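Local coordinates for protein prolyl oligopeptidase (Novosphingobium capsulatum, PDB 1YR2) that probably hydrolyses oligopeptides on the carboxyl side of proline and, less readily, alanine residues, as a serine peptidase of the S9A family, at residues T490-Y495 with L569-G574; A595-G600 with P648-T653. All coordinates share one frame; numbering follows the deposited sequence.

Contact 1. Residues T490-Y495 with L569-G574; sequences TLLYGY and LAIEGG
Y493 and Y495 bring their rings to E572-G574 in different ways. The Y493 ring, its CG anti to the backbone N (chi1 -177°), meets the neighbouring backbone obliquely, CD1 3.4 Å from E572 O and CE1 4.1 Å from G573 CA. The Y495 ring presents an edge, with CE1 3.4 Å from G574 O; a water lies at its edge too. That water gives a hydrogen bond to G494 O, accepts one from G574 N (2.9 Å) and meets Y493 OH weakly, bridging the two segments beyond the last direct backbone bond. Replacing Y493 with an alanine would probably leave E572 O and G573 CA without their aromatic neighbour and this water without its weak phenol partner. F510 also meets the Y493 ring, planes about 60° apart. Before the tyrosines the backbones pair in parallel: A570 N to T490 O, L492 N to A570 O (2.8 Å), and E572 N to L492 O. L492 packs CB on L569 CD1 (4.0 Å) and CD2 on I571 CG2; on the other face L491 CD1 lies 3.8 Å from E572 OE1. T490 OG1 hydrogen-bonds outside the pair, to T564 OG1 and L488 O. Such parallel pairing belongs to the central sheet of an alpha/beta-hydrolase domain, and 569-574 runs into a sequence consistent with the nucleophile elbow.

Contact 2. Residues A595-G600 with P648-T653; sequences ASPAVG and PAILVT
S596 OG donates a short hydrogen bond of 2.6 Å to L651 O, approaching in the plane of that carbonyl. With OG anti to the backbone N (chi1 -167°), the hydroxyl reaches across to the partner strand, and S596 CA also makes a CA-H...O contact with L651 O. The backbone N of P597, closed into its ring, has no N-H to offer L651 O; the serine hydroxyl supplies a bond to that carbonyl instead. A water donates to S596 OG and is hydrogen-bonded to T653 OG1 at 2.9 Å, tying the two hydroxyls together. Four backbone bonds lie around this side-chain bond: A595 N to A649 O and L651 N to A595 O before it, T653 N to P597 O (3.2 Å) and V599 N to T653 O after it. The last is nearly straight, 174° at the hydrogen, and holds V599 just where the strand gives way to loop. Outward from the polar line, P597 does most of the apolar work: CD sits 4.0 Å from I650 CG2, the side chains crossing at about a right angle, while CG reaches V652 CG2 at 4.2 Å. Near the C-terminal end of the pair, A598 CB lies 3.3 Å from T653 OG1. Helix 576-587 packs against A595, P597 and I650, helix 664-675 against I650 and V652, and helix 699-717 against S596, A649 and T653. Parallel neighbouring strands with helices on both faces are the layered core of the alpha/beta-hydrolase fold.

Contacts 1 and 2 lie in one mixed sheet, separated by a single strand pairing, 569-574 with 594-598; their centres are about 10 Å apart. Probable hydrogen bonds stitch the seam: S596 N to I571 O at 3.0 Å and A598 N to G573 O at 2.9 Å. I571 CG1 lies 3.7 Å from A595 CB, and E572 CG packs 3.6 Å from the backbone S596 O. The order across the sheet is thus 490-493, 569-574, 594-598, 649-654. Both contacts converge on the probable nucleophile elbow: G573 of contact 1 belongs to its GxSxG pattern, and V599 of contact 2 touches S575, the likely nucleophile, and D658.

Contact 1. Residues T490-Y495 with L569-G574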
loop_
_atom_site.group_PDB
_atom_site.type_symbol
_atom_site.label_atom_id
_atom_site.label_comp_id
_atom_site.label_asym_id
_atom_site.label_seq_id
_atom_site.Cartn_x
_atom_site.Cartn_y
_atom_site.Cartn_z
ATOM N N THR A 490 -5.510 21.706 9.673
ATOM C CA THR A 490 -5.849 20.400 9.136
ATOM C C THR A 490 -5.200 20.248 7.784
ATOM O O THR A 490 -5.201 21.161 6.971
ATOM C CB THR A 490 -7.374 20.255 9.011
ATOM O OG1 THR A 490 -7.975 20.313 10.302
ATOM C CG2 THR A 490 -7.781 18.901 8.450
ATOM N N LEU A 491 -4.638 19.060 7.571
ATOM C CA LEU A 491 -4.101 18.632 6.303
ATOM C C LEU A 491 -5.061 17.584 5.738
ATOM O O LEU A 491 -5.214 16.502 6.322
ATOM C CB LEU A 491 -2.708 18.033 6.522
ATOM C CG LEU A 491 -1.839 17.734 5.291
ATOM C CD1 LEU A 491 -0.412 17.358 5.745
ATOM C CD2 LEU A 491 -2.392 16.623 4.496
ATOM N N LEU A 492 -5.681 17.902 4.602
ATOM C CA LEU A 492 -6.658 17.036 3.922
ATOM C C LEU A 492 -6.035 16.508 2.644
ATOM O O LEU A 492 -5.630 17.281 1.803
ATOM C CB LEU A 492 -7.914 17.819 3.588
ATOM C CG LEU A 492 -8.914 17.204 2.632
ATOM C CD1 LEU A 492 -9.490 15.893 3.225
ATOM C CD2 LEU A 492 -9.995 18.196 2.279
ATOM N N TYR A 493 -5.967 15.194 2.543
ATOM C CA TYR A 493 -5.356 14.461 1.439
ATOM C C TYR A 493 -6.391 13.713 0.611
ATOM O O TYR A 493 -7.431 13.266 1.115
ATOM C CB TYR A 493 -4.348 13.480 2.026
ATOM C CG TYR A 493 -3.566 12.696 1.010
ATOM C CD1 TYR A 493 -2.417 13.217 0.436
ATOM C CD2 TYR A 493 -3.973 11.444 0.611
ATOM C CE1 TYR A 493 -1.712 12.508 -0.485
ATOM C CE2 TYR A 493 -3.242 10.715 -0.333
ATOM C CZ TYR A 493 -2.118 11.278 -0.866
ATOM O OH TYR A 493 -1.393 10.603 -1.790
ATOM N N GLY A 494 -6.143 13.657 -0.685
ATOM C CA GLY A 494 -6.978 12.841 -1.555
ATOM C C GLY A 494 -6.197 12.434 -2.794
ATOM O O GLY A 494 -5.102 12.917 -3.033
ATOM N N TYR A 495 -6.752 11.490 -3.536
ATOM C CA TYR A 495 -6.222 11.089 -4.868
ATOM C C TYR A 495 -7.342 11.126 -5.886
ATOM O O TYR A 495 -7.460 12.094 -6.659
ATOM C CB TYR A 495 -5.589 9.706 -4.784
ATOM C CG TYR A 495 -4.818 9.275 -6.017
ATOM C CD1 TYR A 495 -3.558 9.773 -6.282
ATOM C CD2 TYR A 495 -5.336 8.341 -6.920
ATOM C CE1 TYR A 495 -2.808 9.356 -7.406
ATOM C CE2 TYR A 495 -4.599 7.940 -8.042
ATOM C CZ TYR A 495 -3.359 8.460 -8.282
ATOM O OH TYR A 495 -2.630 8.053 -9.367
ATOM N N LEU A 569 -7.541 25.227 6.737
ATOM C CA LEU A 569 -7.496 24.026 5.895
ATOM C C LEU A 569 -6.372 24.046 4.853
ATOM O O LEU A 569 -6.266 24.974 4.030
ATOM C CB LEU A 569 -8.855 23.838 5.193
ATOM C CG LEU A 569 -9.050 22.570 4.390
ATOM C CD1 LEU A 569 -8.813 21.314 5.198
ATOM C CD2 LEU A 569 -10.437 22.585 3.813
ATOM N N ALA A 570 -5.513 23.042 4.895
ATOM C CA ALA A 570 -4.499 22.816 3.865
ATOM C C ALA A 570 -4.818 21.529 3.115
ATOM O O ALA A 570 -5.338 20.576 3.695
ATOM C CB ALA A 570 -3.121 22.687 4.480
ATOM N N ILE A 571 -4.449 21.469 1.827
ATOM C CA ILE A 571 -4.721 20.272 1.032
ATOM C C ILE A 571 -3.464 19.810 0.334
ATOM O O ILE A 571 -2.627 20.618 -0.040
ATOM C CB ILE A 571 -5.838 20.521 -0.002
ATOM C CG1 ILE A 571 -5.594 21.822 -0.808
ATOM C CG2 ILE A 571 -7.148 20.583 0.704
ATOM C CD1 ILE A 571 -6.549 22.018 -2.009
ATOM N N GLU A 572 -3.312 18.496 0.189
ATOM C CA GLU A 572 -2.127 17.929 -0.465
ATOM C C GLU A 572 -2.622 16.787 -1.338
ATOM O O GLU A 572 -3.607 16.114 -1.001
ATOM C CB GLU A 572 -1.156 17.400 0.607
ATOM C CG GLU A 572 0.213 17.024 0.061
ATOM C CD GLU A 572 1.281 16.617 1.116
ATOM O OE1 GLU A 572 1.177 16.968 2.316
ATOM O OE2 GLU A 572 2.240 15.905 0.721
ATOM N N GLY A 573 -1.878 16.539 -2.421
ATOM C CA GLY A 573 -2.133 15.428 -3.299
ATOM C C GLY A 573 -1.011 15.316 -4.308
ATOM O O GLY A 573 -0.271 16.286 -4.495
ATOM N N GLY A 574 -0.831 14.133 -4.898
ATOM C CA GLY A 574 0.254 13.854 -5.842
ATOM C C GLY A 574 -0.201 13.117 -7.110
ATOM O O GLY A 574 -1.060 12.222 -7.042
HETATM O O HOH W 1 -2.658 12.075 -3.889
#

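Contact 2. Residues A595-G600 with P648-T653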
loop_
_atom_site.group_PDB
_atom_site.type_symbol
_atom_site.label_atom_id
_atom_site.label_comp_id
_atom_site.label_asym_id
_atom_site.label_seq_id
_atom_site.Cartn_x
_atom_site.Cartn_y
_atom_site.Cartn_z
ATOM N N ALA A 595 -2.102 25.032 -0.263
ATOM C CA ALA A 595 -2.172 23.823 -1.068
ATOM C C ALA A 595 -0.794 23.413 -1.561
ATOM O O ALA A 595 0.050 24.276 -1.846
ATOM C CB ALA A 595 -3.058 24.042 -2.282
ATOM N N SER A 596 -0.561 22.096 -1.672
ATOM C CA SER A 596 0.697 21.600 -2.222
ATOM C C SER A 596 0.403 20.436 -3.173
ATOM O O SER A 596 0.218 19.284 -2.731
ATOM C CB SER A 596 1.655 21.169 -1.111
ATOM O OG SER A 596 2.962 20.972 -1.651
ATOM N N PRO A 597 0.346 20.724 -4.481
ATOM C CA PRO A 597 0.263 19.658 -5.489
ATOM C C PRO A 597 1.630 19.117 -5.826
ATOM O O PRO A 597 2.409 19.905 -6.284
ATOM C CB PRO A 597 -0.327 20.369 -6.699
ATOM C CG PRO A 597 0.082 21.788 -6.546
ATOM C CD PRO A 597 0.317 22.061 -5.092
ATOM N N ALA A 598 1.879 17.822 -5.643
ATOM C CA ALA A 598 3.091 17.165 -6.100
ATOM C C ALA A 598 2.900 16.528 -7.462
ATOM O O ALA A 598 1.901 15.876 -7.709
ATOM C CB ALA A 598 3.515 16.115 -5.099
ATOM N N VAL A 599 3.846 16.760 -8.369
ATOM C CA VAL A 599 3.908 16.105 -9.668
ATOM C C VAL A 599 2.566 16.008 -10.367
ATOM O O VAL A 599 2.158 14.920 -10.862
ATOM C CB VAL A 599 4.664 14.720 -9.593
ATOM C CG1 VAL A 599 6.150 14.967 -9.125
ATOM C CG2 VAL A 599 4.020 13.757 -8.644
ATOM N N GLY A 600 1.859 17.136 -10.401
ATOM C CA GLY A 600 0.443 17.129 -10.777
ATOM C C GLY A 600 0.309 17.144 -12.299
ATOM O O GLY A 600 1.182 17.688 -13.009
ATOM N N PRO A 648 -5.028 30.607 -2.386
ATOM C CA PRO A 648 -4.247 30.130 -1.257
ATOM C C PRO A 648 -2.745 30.262 -1.524
ATOM O O PRO A 648 -2.281 30.480 -2.662
ATOM C CB PRO A 648 -4.618 28.651 -1.161
ATOM C CG PRO A 648 -5.542 28.356 -2.243
ATOM C CD PRO A 648 -5.774 29.530 -3.066
ATOM N N ALA A 649 -1.985 30.115 -0.467
ATOM C CA ALA A 649 -0.531 29.878 -0.629
ATOM C C ALA A 649 -0.394 28.513 -1.292
ATOM O O ALA A 649 -1.092 27.577 -0.917
ATOM C CB ALA A 649 0.161 29.892 0.706
ATOM N N ILE A 650 0.521 28.381 -2.252
ATOM C CA ILE A 650 0.663 27.174 -3.022
ATOM C C ILE A 650 2.123 26.845 -3.182
ATOM O O ILE A 650 2.916 27.730 -3.533
ATOM C CB ILE A 650 0.034 27.324 -4.438
ATOM C CG1 ILE A 650 -1.460 27.620 -4.364
ATOM C CG2 ILE A 650 0.277 26.068 -5.275
ATOM C CD1 ILE A 650 -2.099 27.992 -5.697
ATOM N N LEU A 651 2.488 25.603 -2.866
ATOM C CA LEU A 651 3.853 25.121 -3.054
ATOM C C LEU A 651 3.731 23.903 -3.949
ATOM O O LEU A 651 3.379 22.783 -3.501
ATOM C CB LEU A 651 4.506 24.768 -1.715
ATOM C CG LEU A 651 5.958 24.295 -1.707
ATOM C CD1 LEU A 651 6.833 25.364 -2.302
ATOM C CD2 LEU A 651 6.362 23.917 -0.290
ATOM N N VAL A 652 4.004 24.136 -5.222
ATOM C CA VAL A 652 4.096 23.093 -6.224
ATOM C C VAL A 652 5.419 22.314 -6.035
ATOM O O VAL A 652 6.479 22.912 -5.808
ATOM C CB VAL A 652 4.033 23.711 -7.616
ATOM C CG1 VAL A 652 4.093 22.648 -8.704
ATOM C CG2 VAL A 652 2.823 24.679 -7.718
ATOM N N THR A 653 5.390 20.993 -6.078
ATOM C CA THR A 653 6.665 20.231 -5.954
ATOM C C THR A 653 6.837 19.258 -7.077
ATOM O O THR A 653 5.866 18.614 -7.526
ATOM C CB THR A 653 6.763 19.461 -4.618
ATOM O OG1 THR A 653 5.695 18.518 -4.571
ATOM C CG2 THR A 653 6.552 20.356 -3.402
HETATM O O HOH W 2 3.942 18.408 -2.288
#